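PDB 2IY9: subtilase cytotoxin subunit A from Escherichia coli, which cleaves the host endoplasmic reticulum chaperone BiP as the serine endoprotease subunit of the AB5 subtilase cytotoxin, setting off ER stress and eventual cell death. Local coordinates for residues G151-V156 and A193-P199; W162-S167 and W198-Y202; I30-T36 and L321-I327; V106-A110 and G280-A284. One frame throughout, in Å; residues are numbered along the deposited sequence.

Contact 1. Residues G151-V156 and A193-P199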
loop_
_atom_site.group_PDB
_atom_site.type_symbol
_atom_site.label_atom_id
_atom_site.label_comp_id
_atom_site.label_asym_id
_atom_site.label_seq_id
_atom_site.Cartn_x
_atom_site.Cartn_y
_atom_site.Cartn_z
ATOM N N GLY A 151 5.394 5.017 1.109
ATOM C CA GLY A 151 6.546 5.909 1.082
ATOM C C GLY A 151 7.645 5.211 0.319
ATOM O O GLY A 151 7.383 4.525 -0.673
ATOM N N GLY A 152 8.873 5.357 0.804
ATOM C CA GLY A 152 10.004 4.706 0.175
ATOM C C GLY A 152 11.242 5.574 0.140
ATOM O O GLY A 152 11.356 6.546 0.891
ATOM N N GLN A 153 12.148 5.225 -0.763
ATOM C CA GLN A 153 13.480 5.794 -0.802
ATOM C C GLN A 153 13.674 6.606 -2.079
ATOM O O GLN A 153 13.349 6.137 -3.169
ATOM C CB GLN A 153 14.492 4.647 -0.752
ATOM C CG GLN A 153 15.947 5.055 -0.769
ATOM C CD GLN A 153 16.878 3.849 -0.687
ATOM O OE1 GLN A 153 17.902 3.887 0.002
ATOM N NE2 GLN A 153 16.517 2.770 -1.374
ATOM N N LYS A 154 14.182 7.828 -1.938
ATOM C CA LYS A 154 14.664 8.570 -3.097
ATOM C C LYS A 154 16.168 8.832 -2.992
ATOM O O LYS A 154 16.805 8.396 -2.041
ATOM C CB LYS A 154 13.846 9.840 -3.382
ATOM C CG LYS A 154 13.674 10.828 -2.260
ATOM C CD LYS A 154 12.876 12.049 -2.745
ATOM C CE LYS A 154 11.364 11.877 -2.571
ATOM N NZ LYS A 154 10.587 13.127 -2.869
ATOM N N GLY A 155 16.730 9.504 -3.988
ATOM C CA GLY A 155 18.173 9.717 -4.046
ATOM C C GLY A 155 18.867 8.430 -4.441
ATOM O O GLY A 155 19.998 8.170 -4.030
ATOM N N VAL A 156 18.170 7.622 -5.239
ATOM C CA VAL A 156 18.684 6.338 -5.693
ATOM C C VAL A 156 19.433 6.510 -7.018
ATOM O O VAL A 156 18.836 6.847 -8.045
ATOM C CB VAL A 156 17.547 5.291 -5.822
ATOM C CG1 VAL A 156 18.069 3.992 -6.423
ATOM C CG2 VAL A 156 16.901 5.030 -4.462
ATOM N N ALA A 193 16.010 10.974 -11.936
ATOM C CA ALA A 193 16.096 9.715 -11.204
ATOM C C ALA A 193 16.270 9.916 -9.694
ATOM O O ALA A 193 15.759 9.130 -8.899
ATOM C CB ALA A 193 17.222 8.851 -11.762
ATOM N N GLN A 194 16.975 10.978 -9.306
ATOM C CA GLN A 194 17.232 11.259 -7.884
ATOM C C GLN A 194 15.998 11.681 -7.079
ATOM O O GLN A 194 15.994 11.572 -5.849
ATOM C CB GLN A 194 18.344 12.308 -7.723
ATOM C CG GLN A 194 19.721 11.841 -8.196
ATOM C CD GLN A 194 20.100 10.466 -7.667
ATOM O OE1 GLN A 194 19.955 9.456 -8.365
ATOM N NE2 GLN A 194 20.583 10.420 -6.426
ATOM N N GLN A 195 14.966 12.163 -7.767
ATOM C CA GLN A 195 13.754 12.665 -7.100
ATOM C C GLN A 195 12.612 11.634 -7.046
ATOM O O GLN A 195 11.645 11.814 -6.302
ATOM C CB GLN A 195 13.265 13.953 -7.774
ATOM C CG GLN A 195 14.266 15.129 -7.732
ATOM C CD GLN A 195 13.884 16.261 -8.682
ATOM O OE1 GLN A 195 13.498 16.031 -9.839
ATOM N NE2 GLN A 195 13.999 17.502 -8.197
ATOM N N ARG A 196 12.726 10.571 -7.836
ATOM C CA ARG A 196 11.683 9.542 -7.910
ATOM C C ARG A 196 11.739 8.619 -6.711
ATOM O O ARG A 196 12.822 8.268 -6.245
ATOM C CB ARG A 196 11.799 8.729 -9.202
ATOM C CG ARG A 196 11.319 9.471 -10.441
ATOM C CD ARG A 196 11.562 8.650 -11.673
ATOM N NE ARG A 196 11.212 9.377 -12.889
ATOM C CZ ARG A 196 11.900 9.310 -14.026
ATOM N NH1 ARG A 196 12.999 8.563 -14.111
ATOM N NH2 ARG A 196 11.493 10.002 -15.072
ATOM N N ILE A 197 10.568 8.229 -6.219
ATOM C CA ILE A 197 10.486 7.400 -5.013
ATOM C C ILE A 197 10.438 5.915 -5.360
ATOM O O ILE A 197 9.657 5.491 -6.220
ATOM C CB ILE A 197 9.282 7.808 -4.125
ATOM C CG1 ILE A 197 9.432 9.270 -3.704
ATOM C CG2 ILE A 197 9.188 6.922 -2.900
ATOM C CD1 ILE A 197 8.139 9.975 -3.457
ATOM N N TRP A 198 11.300 5.152 -4.688
ATOM C CA TRP A 198 11.408 3.701 -4.836
ATOM C C TRP A 198 10.679 3.016 -3.669
ATOM O O TRP A 198 10.702 3.538 -2.564
ATOM C CB TRP A 198 12.892 3.291 -4.860
ATOM C CG TRP A 198 13.538 3.595 -6.189
ATOM C CD1 TRP A 198 14.038 4.801 -6.601
ATOM C CD2 TRP A 198 13.732 2.683 -7.281
ATOM N NE1 TRP A 198 14.532 4.692 -7.886
ATOM C CE2 TRP A 198 14.354 3.406 -8.325
ATOM C CE3 TRP A 198 13.443 1.324 -7.479
ATOM C CZ2 TRP A 198 14.686 2.816 -9.551
ATOM C CZ3 TRP A 198 13.781 0.736 -8.688
ATOM C CH2 TRP A 198 14.382 1.487 -9.720
ATOM N N PRO A 199 10.063 1.832 -3.900
ATOM C CA PRO A 199 10.095 1.045 -5.135
ATOM C C PRO A 199 9.092 1.422 -6.223
ATOM O O PRO A 199 9.069 0.761 -7.257
ATOM C CB PRO A 199 9.793 -0.381 -4.650
ATOM C CG PRO A 199 8.955 -0.191 -3.423
ATOM C CD PRO A 199 9.282 1.158 -2.842
HETATM O O HOH W 1 11.649 14.907 -4.688
HETATM O O HOH W 2 15.627 8.069 -6.309
#
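Gly151 begins the first segment close to the catalytic cleft. Its nearest atoms to a side-chain partner are its O and Ile197 CG2, 3.7 Å apart. Gly152 follows with its CA 3.1 Å from Trp198 O, a CA-H...O contact. A CB on Gly152 would clash with that same oxygen, so glycine fits here. Gln153 forms the one beta bridge, an antiparallel hydrogen-bonded pair with Trp198. Gln153 N donates to Trp198 O at 2.9 Å, and Trp198 N donates to Gln153 O at 2.7 Å. Lys154 lays its chain over the other backbone, with CB 3.4 Å from Arg196 O and CE 3.4 Å from Ile197 CG1. Gly155, at positive phi, turns the chain and gives its N to Gln194 O at 2.9 Å. Val156 sets CG1 over the five-membered ring of Trp198, a CH-pi contact of 4.1 Å to the centroid. Its N donates to water 2, which also bonds Ala193 O and Arg196 O. The pair thus joins the loop after strand 147-149 to the loop after strand 176-180. Gly151 lies near Ser272 and His89, the probable charge-relay residues, while Trp198 and Pro199 pack against helix 160-172.

Contact 2. Residues W162-S167 and W198-Y202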
loop_
_atom_site.group_PDB
_atom_site.type_symbol
_atom_site.label_atom_id
_atom_site.label_comp_id
_atom_site.label_asym_id
_atom_site.label_seq_id
_atom_site.Cartn_x
_atom_site.Cartn_y
_atom_site.Cartn_z
ATOM N N TRP A 162 17.690 -2.449 -5.776
ATOM C CA TRP A 162 16.234 -2.484 -5.922
ATOM C C TRP A 162 15.787 -3.318 -7.130
ATOM O O TRP A 162 14.890 -4.152 -7.029
ATOM C CB TRP A 162 15.670 -1.069 -6.072
ATOM C CG TRP A 162 15.271 -0.358 -4.798
ATOM C CD1 TRP A 162 15.758 0.836 -4.343
ATOM C CD2 TRP A 162 14.280 -0.772 -3.846
ATOM N NE1 TRP A 162 15.139 1.184 -3.168
ATOM C CE2 TRP A 162 14.230 0.216 -2.837
ATOM C CE3 TRP A 162 13.436 -1.882 -3.744
ATOM C CZ2 TRP A 162 13.369 0.123 -1.734
ATOM C CZ3 TRP A 162 12.584 -1.975 -2.647
ATOM C CH2 TRP A 162 12.556 -0.979 -1.661
ATOM N N THR A 163 16.414 -3.080 -8.278
ATOM C CA THR A 163 16.014 -3.736 -9.515
ATOM C C THR A 163 16.268 -5.251 -9.470
ATOM O O THR A 163 15.447 -6.043 -9.943
ATOM C CB THR A 163 16.685 -3.048 -10.727
ATOM O OG1 THR A 163 16.080 -1.761 -10.919
ATOM C CG2 THR A 163 16.521 -3.855 -11.980
ATOM N N GLU A 164 17.390 -5.655 -8.883
ATOM C CA GLU A 164 17.663 -7.083 -8.694
ATOM C C GLU A 164 16.578 -7.730 -7.813
ATOM O O GLU A 164 16.017 -8.777 -8.162
ATOM C CB GLU A 164 19.060 -7.290 -8.089
ATOM C CG GLU A 164 19.576 -8.741 -8.157
ATOM C CD GLU A 164 18.954 -9.660 -7.105
ATOM O OE1 GLU A 164 18.713 -9.201 -5.961
ATOM O OE2 GLU A 164 18.697 -10.848 -7.425
ATOM N N LEU A 165 16.278 -7.087 -6.688
ATOM C CA LEU A 165 15.319 -7.629 -5.711
ATOM C C LEU A 165 13.914 -7.736 -6.296
ATOM O O LEU A 165 13.239 -8.751 -6.125
ATOM C CB LEU A 165 15.293 -6.777 -4.433
ATOM C CG LEU A 165 14.358 -7.322 -3.345
ATOM C CD1 LEU A 165 14.928 -7.157 -1.965
ATOM C CD2 LEU A 165 12.969 -6.685 -3.452
ATOM N N LEU A 166 13.472 -6.685 -6.973
ATOM C CA LEU A 166 12.105 -6.655 -7.495
ATOM C C LEU A 166 11.903 -7.623 -8.655
ATOM O O LEU A 166 10.865 -8.286 -8.741
ATOM C CB LEU A 166 11.697 -5.225 -7.865
ATOM C CG LEU A 166 11.690 -4.258 -6.662
ATOM C CD1 LEU A 166 11.619 -2.824 -7.132
ATOM C CD2 LEU A 166 10.545 -4.548 -5.692
ATOM N N SER A 167 12.887 -7.720 -9.550
ATOM C CA SER A 167 12.766 -8.676 -10.663
ATOM C C SER A 167 12.778 -10.114 -10.139
ATOM O O SER A 167 12.041 -10.954 -10.644
ATOM C CB SER A 167 13.838 -8.461 -11.735
ATOM O OG SER A 167 15.134 -8.652 -11.194
ATOM N N TRP A 198 11.300 5.152 -4.688
ATOM C CA TRP A 198 11.408 3.701 -4.836
ATOM C C TRP A 198 10.679 3.016 -3.669
ATOM O O TRP A 198 10.702 3.538 -2.564
ATOM C CB TRP A 198 12.892 3.291 -4.860
ATOM C CG TRP A 198 13.538 3.595 -6.189
ATOM C CD1 TRP A 198 14.038 4.801 -6.601
ATOM C CD2 TRP A 198 13.732 2.683 -7.281
ATOM N NE1 TRP A 198 14.532 4.692 -7.886
ATOM C CE2 TRP A 198 14.354 3.406 -8.325
ATOM C CE3 TRP A 198 13.443 1.324 -7.479
ATOM C CZ2 TRP A 198 14.686 2.816 -9.551
ATOM C CZ3 TRP A 198 13.781 0.736 -8.688
ATOM C CH2 TRP A 198 14.382 1.487 -9.720
ATOM N N PRO A 199 10.063 1.832 -3.900
ATOM C CA PRO A 199 10.095 1.045 -5.135
ATOM C C PRO A 199 9.092 1.422 -6.223
ATOM O O PRO A 199 9.069 0.761 -7.257
ATOM C CB PRO A 199 9.793 -0.381 -4.650
ATOM C CG PRO A 199 8.955 -0.191 -3.423
ATOM C CD PRO A 199 9.282 1.158 -2.842
ATOM N N ALA A 200 8.278 2.461 -6.025
ATOM C CA ALA A 200 7.366 2.872 -7.103
ATOM C C ALA A 200 8.127 3.178 -8.416
ATOM O O ALA A 200 7.613 2.924 -9.505
ATOM C CB ALA A 200 6.509 4.063 -6.680
ATOM N N ALA A 201 9.360 3.673 -8.295
ATOM C CA ALA A 201 10.175 4.082 -9.458
ATOM C C ALA A 201 10.686 2.905 -10.304
ATOM O O ALA A 201 11.220 3.111 -11.399
ATOM C CB ALA A 201 11.337 4.936 -9.005
ATOM N N TYR A 202 10.529 1.680 -9.793
ATOM C CA TYR A 202 10.833 0.487 -10.562
ATOM C C TYR A 202 10.115 0.601 -11.901
ATOM O O TYR A 202 8.894 0.826 -11.955
ATOM C CB TYR A 202 10.409 -0.777 -9.803
ATOM C CG TYR A 202 10.740 -2.089 -10.498
ATOM C CD1 TYR A 202 12.036 -2.359 -10.957
ATOM C CD2 TYR A 202 9.762 -3.071 -10.668
ATOM C CE1 TYR A 202 12.340 -3.572 -11.590
ATOM C CE2 TYR A 202 10.053 -4.283 -11.296
ATOM C CZ TYR A 202 11.347 -4.520 -11.756
ATOM O OH TYR A 202 11.638 -5.710 -12.373
#
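No hydrogen bond joins helix residues 162-167 to the loop 198-202; aromatic and aliphatic side chains do the work. Trp162 has an unusual chi1 of -91°, between the standard wells. Its indole presents one face to Trp198 and Pro199. Trp198 CB lies 3.8 Å from the centroid of its five-membered ring and Pro199 CB 4.1 Å from that of its six-membered ring, both CH-pi contacts. The Trp198 indole, chi1 m, runs nearly parallel to that of Trp162, with planes at 20°. The two are slid apart, their five-membered rings 5.1 Å between centroids, so they barely overlap. The cis peptide bond before Pro199 and the type I turn from Pro199 to Tyr202 bring Trp198, Pro199 and Tyr202 toward the helix. Tyr202 takes chi1 t and turns one face of its ring to Leu166, whose CB sits 3.8 Å from the centroid, 7° off the normal. Leu166, in the m,t rotamer, also brings CD1 to 3.9 Å from Pro199 CB. Ser167 CB meets Tyr202 OH at 3.6 Å. Around this buried contact, helix 125-134 packs on Trp162, strand 176-180 on Leu166 and Pro199, and helix 207-211 on Ser167 and Tyr202.

Contact 3. Residues I30-T36 and L321-I327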
loop_
_atom_site.group_PDB
_atom_site.type_symbol
_atom_site.label_atom_id
_atom_site.label_comp_id
_atom_site.label_asym_id
_atom_site.label_seq_id
_atom_site.Cartn_x
_atom_site.Cartn_y
_atom_site.Cartn_z
ATOM N N ILE A 30 -15.691 3.249 -3.035
ATOM C CA ILE A 30 -15.021 2.108 -3.662
ATOM C C ILE A 30 -15.814 0.793 -3.624
ATOM O O ILE A 30 -15.335 -0.241 -4.111
ATOM C CB ILE A 30 -13.585 1.895 -3.104
ATOM C CG1 ILE A 30 -13.620 1.305 -1.691
ATOM C CG2 ILE A 30 -12.816 3.193 -3.148
ATOM C CD1 ILE A 30 -12.270 0.831 -1.179
ATOM N N GLY A 31 -17.026 0.835 -3.071
ATOM C CA GLY A 31 -17.901 -0.341 -3.059
ATOM C C GLY A 31 -17.547 -1.342 -1.967
ATOM O O GLY A 31 -17.783 -2.554 -2.112
ATOM N N LEU A 32 -16.994 -0.835 -0.870
ATOM C CA LEU A 32 -16.630 -1.674 0.268
ATOM C C LEU A 32 -17.840 -1.765 1.186
ATOM O O LEU A 32 -17.845 -1.224 2.289
ATOM C CB LEU A 32 -15.396 -1.107 0.994
ATOM C CG LEU A 32 -14.487 -2.015 1.839
ATOM C CD1 LEU A 32 -13.751 -3.026 0.980
ATOM C CD2 LEU A 32 -13.477 -1.159 2.611
ATOM N N THR A 33 -18.868 -2.439 0.676
ATOM C CA THR A 33 -20.155 -2.599 1.331
ATOM C C THR A 33 -20.190 -3.882 2.154
ATOM O O THR A 33 -19.293 -4.723 2.061
ATOM C CB THR A 33 -21.296 -2.684 0.287
ATOM O OG1 THR A 33 -21.113 -3.851 -0.535
ATOM C CG2 THR A 33 -21.337 -1.427 -0.589
ATOM N N GLU A 34 -21.258 -4.034 2.929
ATOM C CA GLU A 34 -21.470 -5.220 3.754
ATOM C C GLU A 34 -21.432 -6.490 2.912
ATOM O O GLU A 34 -20.762 -7.450 3.287
ATOM C CB GLU A 34 -22.803 -5.121 4.506
ATOM C CG GLU A 34 -23.019 -3.794 5.240
ATOM C CD GLU A 34 -23.298 -2.618 4.299
ATOM O OE1 GLU A 34 -24.230 -2.717 3.469
ATOM O OE2 GLU A 34 -22.582 -1.590 4.393
ATOM N N THR A 35 -22.132 -6.495 1.776
ATOM C CA THR A 35 -22.203 -7.697 0.933
ATOM C C THR A 35 -20.860 -8.038 0.286
ATOM O O THR A 35 -20.558 -9.211 0.064
ATOM C CB THR A 35 -23.310 -7.627 -0.159
ATOM O OG1 THR A 35 -22.920 -6.728 -1.198
ATOM C CG2 THR A 35 -24.637 -7.172 0.423
ATOM N N THR A 36 -20.072 -7.006 -0.019
ATOM C CA THR A 36 -18.709 -7.169 -0.525
ATOM C C THR A 36 -17.871 -7.902 0.517
ATOM O O THR A 36 -17.205 -8.896 0.210
ATOM C CB THR A 36 -18.076 -5.792 -0.864
ATOM O OG1 THR A 36 -18.774 -5.218 -1.972
ATOM C CG2 THR A 36 -16.593 -5.915 -1.225
ATOM N N LEU A 321 -9.512 2.408 -8.207
ATOM C CA LEU A 321 -9.830 1.306 -7.312
ATOM C C LEU A 321 -11.332 1.068 -7.183
ATOM O O LEU A 321 -12.087 1.975 -6.817
ATOM C CB LEU A 321 -9.226 1.576 -5.928
ATOM C CG LEU A 321 -9.505 0.520 -4.856
ATOM C CD1 LEU A 321 -8.854 -0.808 -5.232
ATOM C CD2 LEU A 321 -9.071 0.993 -3.460
ATOM N N ASN A 322 -11.748 -0.156 -7.504
ATOM C CA ASN A 322 -13.116 -0.610 -7.273
ATOM C C ASN A 322 -13.033 -1.890 -6.456
ATOM O O ASN A 322 -12.728 -2.956 -7.001
ATOM C CB ASN A 322 -13.847 -0.877 -8.597
ATOM C CG ASN A 322 -15.302 -1.292 -8.396
ATOM O OD1 ASN A 322 -15.696 -1.749 -7.315
ATOM N ND2 ASN A 322 -16.108 -1.128 -9.448
ATOM N N ALA A 323 -13.272 -1.761 -5.154
ATOM C CA ALA A 323 -13.142 -2.872 -4.205
ATOM C C ALA A 323 -14.234 -3.907 -4.392
ATOM O O ALA A 323 -13.974 -5.103 -4.255
ATOM C CB ALA A 323 -13.140 -2.366 -2.778
ATOM N N GLU A 324 -15.449 -3.444 -4.696
ATOM C CA GLU A 324 -16.582 -4.341 -4.907
ATOM C C GLU A 324 -16.260 -5.335 -6.015
ATOM O O GLU A 324 -16.391 -6.546 -5.828
ATOM C CB GLU A 324 -17.875 -3.564 -5.217
ATOM C CG GLU A 324 -19.031 -4.466 -5.688
ATOM C CD GLU A 324 -20.270 -3.681 -6.068
ATOM O OE1 GLU A 324 -20.461 -3.408 -7.277
ATOM O OE2 GLU A 324 -21.049 -3.324 -5.159
ATOM N N LYS A 325 -15.826 -4.817 -7.159
ATOM C CA LYS A 325 -15.474 -5.642 -8.301
ATOM C C LYS A 325 -14.222 -6.501 -8.054
ATOM O O LYS A 325 -14.225 -7.685 -8.388
ATOM C CB LYS A 325 -15.329 -4.772 -9.556
ATOM C CG LYS A 325 -15.235 -5.538 -10.872
ATOM C CD LYS A 325 -16.558 -6.187 -11.268
ATOM C CE LYS A 325 -16.503 -6.740 -12.691
ATOM N NZ LYS A 325 -15.246 -7.501 -12.948
ATOM N N ALA A 326 -13.169 -5.915 -7.475
ATOM C CA ALA A 326 -11.949 -6.669 -7.153
ATOM C C ALA A 326 -12.226 -7.868 -6.246
ATOM O O ALA A 326 -11.785 -8.985 -6.530
ATOM C CB ALA A 326 -10.894 -5.755 -6.512
ATOM N N ILE A 327 -12.952 -7.621 -5.160
ATOM C CA ILE A 327 -13.218 -8.648 -4.155
ATOM C C ILE A 327 -14.192 -9.685 -4.722
ATOM O O ILE A 327 -13.931 -10.886 -4.642
ATOM C CB ILE A 327 -13.684 -8.041 -2.804
ATOM C CG1 ILE A 327 -12.510 -7.300 -2.137
ATOM C CG2 ILE A 327 -14.272 -9.136 -1.873
ATOM C CD1 ILE A 327 -12.902 -6.318 -1.038
HETATM O O HOH W 3 -18.087 -7.231 -3.960
#
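A Schellman motif closing one helix meets the capped N-terminus of another here. Gly31 ends helix 25-30 at positive phi, and Asn322 is the N-cap of helix 323-331. The contact joins the N-terminal helices to the first turn of the A2 domain, which penetrates the SubB pore. Ile30 O accepts from Ala323 N at 2.8 Å and from Glu324 N at 3.3 Å, so one carbonyl takes two first-turn amides. Asn322 OD1 accepts from Lys325 N at 3.1 Å, the capping bond. A CB on Gly31 would clash with Glu324 CB. Beside these bonds aliphatic side chains meet. Ile30 CD1 lies 3.9 Å from Leu321 CD2 and 3.7 Å from Ala323 CB. Leu32 CD1 touches Ala323 CB at 3.9 Å and Ile327 CD1 at 4.0 Å. Thr36 CG2 meets Ile327 CD1 at 3.7 Å. Thr36 OG1 donates to Gly31 O at 2.8 Å and accepts from water 3, which also donates to Glu324 O. Helix 271-288 adds Val281 and Ala284 to the apolar side. Two amide-to-carbonyl bonds thus set the position of the helix start, and aliphatic side chains fill the inner side, with a water bridging Thr36 and Glu324 at the other edge.

Contact 4. Residues V106-A110 and G280-A284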
loop_
_atom_site.group_PDB
_atom_site.type_symbol
_atom_site.label_atom_id
_atom_site.label_comp_id
_atom_site.label_asym_id
_atom_site.label_seq_id
_atom_site.Cartn_x
_atom_site.Cartn_y
_atom_site.Cartn_z
ATOM N N VAL A 106 -9.949 -1.072 6.254
ATOM C CA VAL A 106 -10.507 -1.678 5.049
ATOM C C VAL A 106 -10.798 -3.163 5.248
ATOM O O VAL A 106 -11.864 -3.651 4.838
ATOM C CB VAL A 106 -9.568 -1.492 3.824
ATOM C CG1 VAL A 106 -10.032 -2.376 2.648
ATOM C CG2 VAL A 106 -9.526 -0.041 3.416
ATOM N N TYR A 107 -9.850 -3.881 5.861
ATOM C CA TYR A 107 -10.039 -5.304 6.169
ATOM C C TYR A 107 -9.650 -5.560 7.632
ATOM O O TYR A 107 -8.519 -5.955 7.931
ATOM C CB TYR A 107 -9.277 -6.216 5.185
ATOM C CG TYR A 107 -9.650 -7.694 5.310
ATOM C CD1 TYR A 107 -10.985 -8.107 5.221
ATOM C CD2 TYR A 107 -8.672 -8.671 5.511
ATOM C CE1 TYR A 107 -11.348 -9.452 5.345
ATOM C CE2 TYR A 107 -9.020 -10.027 5.643
ATOM C CZ TYR A 107 -10.359 -10.402 5.562
ATOM O OH TYR A 107 -10.713 -11.719 5.684
ATOM N N PRO A 108 -10.590 -5.303 8.562
ATOM C CA PRO A 108 -10.277 -5.403 9.989
ATOM C C PRO A 108 -9.927 -6.809 10.491
ATOM O O PRO A 108 -9.417 -6.935 11.602
ATOM C CB PRO A 108 -11.543 -4.868 10.673
ATOM C CG PRO A 108 -12.612 -5.008 9.673
ATOM C CD PRO A 108 -11.973 -4.840 8.333
ATOM N N HIS A 109 -10.201 -7.839 9.693
ATOM C CA HIS A 109 -9.778 -9.206 10.023
ATOM C C HIS A 109 -8.280 -9.434 9.845
ATOM O O HIS A 109 -7.737 -10.401 10.382
ATOM C CB HIS A 109 -10.536 -10.234 9.178
ATOM C CG HIS A 109 -12.014 -10.212 9.388
ATOM N ND1 HIS A 109 -12.915 -10.301 8.345
ATOM C CD2 HIS A 109 -12.753 -10.104 10.517
ATOM C CE1 HIS A 109 -14.146 -10.253 8.827
ATOM N NE2 HIS A 109 -14.075 -10.129 10.140
ATOM N N ALA A 110 -7.629 -8.570 9.065
ATOM C CA ALA A 110 -6.184 -8.686 8.826
ATOM C C ALA A 110 -5.367 -8.427 10.079
ATOM O O ALA A 110 -5.808 -7.742 10.993
ATOM C CB ALA A 110 -5.736 -7.735 7.707
ATOM N N GLY A 280 -5.337 -2.800 1.858
ATOM C CA GLY A 280 -6.472 -3.415 2.569
ATOM C C GLY A 280 -7.382 -4.206 1.641
ATOM O O GLY A 280 -7.891 -5.268 2.009
ATOM N N VAL A 281 -7.584 -3.694 0.433
ATOM C CA VAL A 281 -8.409 -4.387 -0.562
ATOM C C VAL A 281 -7.696 -5.673 -0.992
ATOM O O VAL A 281 -8.302 -6.728 -1.031
ATOM C CB VAL A 281 -8.742 -3.488 -1.778
ATOM C CG1 VAL A 281 -9.512 -4.282 -2.860
ATOM C CG2 VAL A 281 -9.536 -2.241 -1.324
ATOM N N LEU A 282 -6.405 -5.585 -1.289
ATOM C CA LEU A 282 -5.649 -6.785 -1.625
ATOM C C LEU A 282 -5.653 -7.803 -0.476
ATOM O O LEU A 282 -5.757 -9.010 -0.720
ATOM C CB LEU A 282 -4.226 -6.441 -2.061
ATOM C CG LEU A 282 -4.033 -5.868 -3.466
ATOM C CD1 LEU A 282 -2.651 -5.164 -3.533
ATOM C CD2 LEU A 282 -4.144 -6.935 -4.543
ATOM N N ALA A 283 -5.576 -7.321 0.762
ATOM C CA ALA A 283 -5.665 -8.207 1.938
ATOM C C ALA A 283 -6.986 -8.980 1.950
ATOM O O ALA A 283 -6.999 -10.197 2.169
ATOM C CB ALA A 283 -5.493 -7.420 3.232
ATOM N N ALA A 284 -8.083 -8.263 1.707
ATOM C CA ALA A 284 -9.417 -8.843 1.656
ATOM C C ALA A 284 -9.517 -9.920 0.575
ATOM O O ALA A 284 -10.063 -10.992 0.811
ATOM C CB ALA A 284 -10.456 -7.751 1.427
#
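Tyr107 and Val106 have the largest areas buried by this contact, 63 and 51 Å². They belong to the subtilase fold, in which a parallel sheet is flanked by helices. The loop 106-110 leads into strand 111-116 and rests on helix 271-288, whose first turn carries Ser272, the probable nucleophile of the charge relay. Tyr107 also opens a type I turn that closes at Ala110, with Ala110 N donating to Tyr107 O at 3.0 Å. Its ring lies along the helix, with CD2 4.1 Å from Ala283 CB and CD1 3.8 Å from Ala284 CB. The small alanines let the ring come close to the helix backbone. Val106 points its CB toward the helix, and its CG1 lies 3.4 Å from Gly280 C and 4.0 Å from Val281 CG2. Gly280 has 34 Å² buried and is where the backbones come closest, with its CA 5.0 Å from that of Val106. A CB there would clash with Val106 CB. No hydrogen bond crosses between the segments. Leu32 packs on Val106 from outside, and Thr40 packs on Tyr107. One face of the Tyr107 ring takes a CH-pi contact: Ala284 CA stands 3.8 Å from its centroid, 11° off the normal.

How the contacts relate
Contacts 1 and 2 share Trp198 and Pro199 and lie on the same side of the chain's centre. Contact 1 is at the surface and relies on backbone bonds and waters. Contact 2 is buried and relies on rings and aliphatic groups. Contacts 3 and 4 are both buried and lie on the opposite side. Their centres are about 11 Å apart, and they touch where Leu32 CD2 meets Val106 CG1 at 3.7 Å and Ile327 CD1 meets Ala284 CB at 3.8 Å. Helix 271-288 supplies one segment of contact 4 and packs against contact 3 through Val281 and Ala284. Contact 4 has no hydrogen bond across its segments, whereas contact 3 adds backbone hydrogen bonds at a helix start.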